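Local coordinates for lipase-esterase related protein (Clostridium acetobutylicum, PDB 3E0X), which probably acts as a hydrolase of the alpha/beta-hydrolase family, its natural substrate unknown, and holds an ortho-xylene molecule in a pocket in the crystal, at residues A[19-24]-A[44-49]. Sequence-based numbering, arbitrary orientation. Where two conformers were deposited one is given.
Sequences LLFVHG and CILLDL
Two neighbouring parallel strands of the alpha/beta-hydrolase sheet, 19-22 and 44-47, meet here and then diverge into the loops at their C-terminal ends. The rungs are nearly linear hydrogen bonds: I45 N donates to L19 O (2.8 Å), F21 N to I45 O (2.9 Å) and L47 N to F21 O (3.1 Å). Past the last rung the strands part, and a water donates to both F21 O and L47 O, bridging the widening gap. On one face of the sheet the flat F21 ring serves two neighbours: L46 CD2 sits over its face, 4.0 Å from the centroid, in a CH-pi contact, and C44 SG reaches its edge. F32 also meets this ring edge-to-face. On the other face the branched L20 and I45 side chains cross obliquely, CD1 to CG2 3.6 Å; L20 and L47 pack against helix 63-76, I45 against strand 7-11. Beyond the strands H23 (chi1 69°) suits the gap because its ring carries an N-H far enough to reach across: ND1 gives L47 O a weak hydrogen bond (3.3 Å), and L49 CD1 covers one face. Both D48 carboxylate oxygens accept backbone N-H groups, of L29 and E54. G24 then touches the bound ortho-xylene, a layout typical of alpha/beta hydrolases, whose pockets open at the C-terminal ends of the parallel strands.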
ATOM      1  N   LEU A  19      13.424  -2.651  -1.910  1.00 10.51           N
ATOM      2  CA  LEU A  19      12.121  -2.039  -1.748  1.00 11.60           C
ATOM      3  C   LEU A  19      11.101  -3.144  -1.844  1.00 10.81           C
ATOM      4  O   LEU A  19      11.036  -3.870  -2.860  1.00 11.31           O
ATOM      5  CB  LEU A  19      11.877  -1.023  -2.855  1.00 11.70           C
ATOM      6  CG  LEU A  19      12.886   0.105  -3.091  1.00 13.32           C
ATOM      7  CD1 LEU A  19      12.407   1.107  -4.177  1.00 14.59           C
ATOM      8  CD2 LEU A  19      13.225   0.840  -1.832  1.00 15.73           C
ATOM      9  N   LEU A  20      10.304  -3.286  -0.792  1.00 10.04           N
ATOM     10  CA  LEU A  20       9.253  -4.299  -0.779  1.00 10.41           C
ATOM     11  C   LEU A  20       7.914  -3.555  -0.891  1.00 10.08           C
ATOM     12  O   LEU A  20       7.555  -2.773  -0.003  1.00 10.59           O
ATOM     13  CB  LEU A  20       9.339  -5.120   0.521  1.00 10.79           C
ATOM     14  CG  LEU A  20       8.281  -6.208   0.684  1.00 12.23           C
ATOM     15  CD1 LEU A  20       8.335  -7.238  -0.402  1.00 12.86           C
ATOM     16  CD2 LEU A  20       8.417  -6.891   2.027  1.00 12.88           C
ATOM     17  N   PHE A  21       7.196  -3.804  -1.993  1.00 10.12           N
ATOM     18  CA  PHE A  21       5.958  -3.100  -2.319  1.00  9.61           C
ATOM     19  C   PHE A  21       4.769  -3.924  -1.892  1.00  9.80           C
ATOM     20  O   PHE A  21       4.657  -5.109  -2.262  1.00  9.81           O
ATOM     21  CB  PHE A  21       5.852  -2.881  -3.839  1.00 10.06           C
ATOM     22  CG  PHE A  21       6.952  -2.005  -4.428  1.00 10.26           C
ATOM     23  CD1 PHE A  21       6.677  -0.692  -4.832  1.00 11.74           C
ATOM     24  CD2 PHE A  21       8.247  -2.499  -4.641  1.00 11.64           C
ATOM     25  CE1 PHE A  21       7.678   0.116  -5.416  1.00 13.13           C
ATOM     26  CE2 PHE A  21       9.232  -1.710  -5.224  1.00 11.04           C
ATOM     27  CZ  PHE A  21       8.968  -0.418  -5.614  1.00 12.42           C
ATOM     28  N   VAL A  22       3.840  -3.272  -1.197  1.00  8.43           N
ATOM     29  CA  VAL A  22       2.631  -3.912  -0.715  1.00  8.81           C
ATOM     30  C   VAL A  22       1.431  -3.132  -1.248  1.00  9.12           C
ATOM     31  O   VAL A  22       1.226  -1.956  -0.907  1.00  9.93           O
ATOM     32  CB  VAL A  22       2.577  -3.903   0.824  1.00  8.64           C
ATOM     33  CG1 VAL A  22       1.297  -4.550   1.299  1.00 10.32           C
ATOM     34  CG2 VAL A  22       3.795  -4.608   1.412  1.00 10.98           C
ATOM     35  N   HIS A  23       0.619  -3.819  -2.045  1.00  8.88           N
ATOM     36  CA  HIS A  23      -0.510  -3.190  -2.725  1.00  8.99           C
ATOM     37  C   HIS A  23      -1.690  -2.981  -1.770  1.00  9.84           C
ATOM     38  O   HIS A  23      -1.612  -3.282  -0.574  1.00 10.64           O
ATOM     39  CB  HIS A  23      -0.927  -4.062  -3.912  1.00  9.32           C
ATOM     40  CG  HIS A  23      -1.546  -5.347  -3.489  1.00  8.49           C
ATOM     41  ND1 HIS A  23      -0.884  -6.563  -3.483  1.00 11.42           N
ATOM     42  CD2 HIS A  23      -2.787  -5.595  -3.020  1.00  7.30           C
ATOM     43  CE1 HIS A  23      -1.715  -7.506  -3.058  1.00  7.00           C
ATOM     44  NE2 HIS A  23      -2.863  -6.935  -2.742  1.00 11.34           N
ATOM     45  N   GLY A  24      -2.795  -2.506  -2.330  1.00 10.96           N
ATOM     46  CA  GLY A  24      -3.938  -2.096  -1.519  1.00 12.02           C
ATOM     47  C   GLY A  24      -5.203  -2.897  -1.765  1.00 11.23           C
ATOM     48  O   GLY A  24      -5.175  -4.038  -2.263  1.00 11.17           O
ATOM     49  N   CYS A  44      13.838  -4.505  -6.298  1.00 11.15           N
ATOM     50  CA  CYS A  44      12.390  -4.346  -6.114  1.00 11.59           C
ATOM     51  C   CYS A  44      11.685  -5.686  -5.988  1.00 11.09           C
ATOM     52  O   CYS A  44      11.786  -6.561  -6.874  1.00 11.06           O
ATOM     53  CB  CYS A  44      11.778  -3.569  -7.289  1.00 11.93           C
ATOM     54  SG  CYS A  44      12.379  -1.869  -7.477  1.00 12.92           S
ATOM     55  N   ILE A  45      10.927  -5.828  -4.906  1.00 10.61           N
ATOM     56  CA  ILE A  45      10.172  -7.047  -4.632  1.00 10.34           C
ATOM     57  C   ILE A  45       8.720  -6.615  -4.487  1.00 10.68           C
ATOM     58  O   ILE A  45       8.406  -5.799  -3.638  1.00 11.35           O
ATOM     59  CB  ILE A  45      10.672  -7.749  -3.323  1.00 10.22           C
ATOM     60  CG1 ILE A  45      12.175  -8.090  -3.428  1.00 12.18           C
ATOM     61  CG2 ILE A  45       9.893  -9.014  -3.076  1.00 10.37           C
ATOM     62  CD1 ILE A  45      12.853  -8.461  -2.068  1.00 13.16           C
ATOM     63  N   LEU A  46       7.852  -7.141  -5.345  1.00 10.47           N
ATOM     64  CA  LEU A  46       6.437  -6.739  -5.326  1.00 11.92           C
ATOM     65  C   LEU A  46       5.626  -7.942  -4.915  1.00 12.22           C
ATOM     66  O   LEU A  46       5.659  -8.954  -5.583  1.00 12.10           O
ATOM     67  CB  LEU A  46       5.997  -6.186  -6.696  1.00 13.20           C
ATOM     68  CG  LEU A  46       6.903  -4.986  -7.044  1.00 15.62           C
ATOM     69  CD1 LEU A  46       7.988  -5.405  -8.011  1.00 17.66           C
ATOM     70  CD2 LEU A  46       6.130  -3.762  -7.537  1.00 15.50           C
ATOM     71  N   LEU A  47       4.918  -7.839  -3.787  1.00 12.26           N
ATOM     72  CA  LEU A  47       4.193  -8.928  -3.144  0.50 11.94           C
ATOM     73  C   LEU A  47       2.732  -9.003  -3.597  1.00 11.51           C
ATOM     74  O   LEU A  47       2.107  -7.947  -3.727  1.00 11.91           O
ATOM     75  CB  LEU A  47       4.196  -8.614  -1.639  0.50 12.19           C
ATOM     76  CG  LEU A  47       4.203  -9.709  -0.588  0.50 13.15           C
ATOM     77  CD1 LEU A  47       5.233 -10.771  -0.947  0.50 12.63           C
ATOM     78  CD2 LEU A  47       4.472  -9.123   0.808  0.50 12.40           C
ATOM     79  N   ASP A  48       2.176 -10.195  -3.774  1.00 10.46           N
ATOM     80  CA  ASP A  48       0.714 -10.337  -3.808  1.00 11.11           C
ATOM     81  C   ASP A  48       0.257 -10.772  -2.418  1.00 10.94           C
ATOM     82  O   ASP A  48       0.704 -11.811  -1.878  1.00 11.24           O
ATOM     83  CB  ASP A  48       0.274 -11.389  -4.844  1.00 10.68           C
ATOM     84  CG  ASP A  48       0.154 -10.836  -6.266  1.00 12.33           C
ATOM     85  OD1 ASP A  48      -0.128  -9.630  -6.451  1.00 12.77           O
ATOM     86  OD2 ASP A  48       0.291 -11.647  -7.215  1.00 14.58           O
ATOM     87  N   LEU A  49      -0.627  -9.989  -1.814  1.00 10.55           N
ATOM     88  CA  LEU A  49      -1.178 -10.389  -0.516  1.00 10.72           C
ATOM     89  C   LEU A  49      -2.042 -11.636  -0.683  1.00 10.60           C
ATOM     90  O   LEU A  49      -2.571 -11.894  -1.752  1.00 11.22           O
ATOM     91  CB  LEU A  49      -2.017  -9.252   0.104  1.00 10.36           C
ATOM     92  CG  LEU A  49      -1.264  -7.958   0.439  1.00 10.29           C
ATOM     93  CD1 LEU A  49      -2.248  -6.835   0.802  1.00 12.00           C
ATOM     94  CD2 LEU A  49      -0.264  -8.262   1.568  1.00 12.90           C
TER
HETATM   95  O   HOH W   1       2.355  -5.321  -4.058  1.00 12.47           O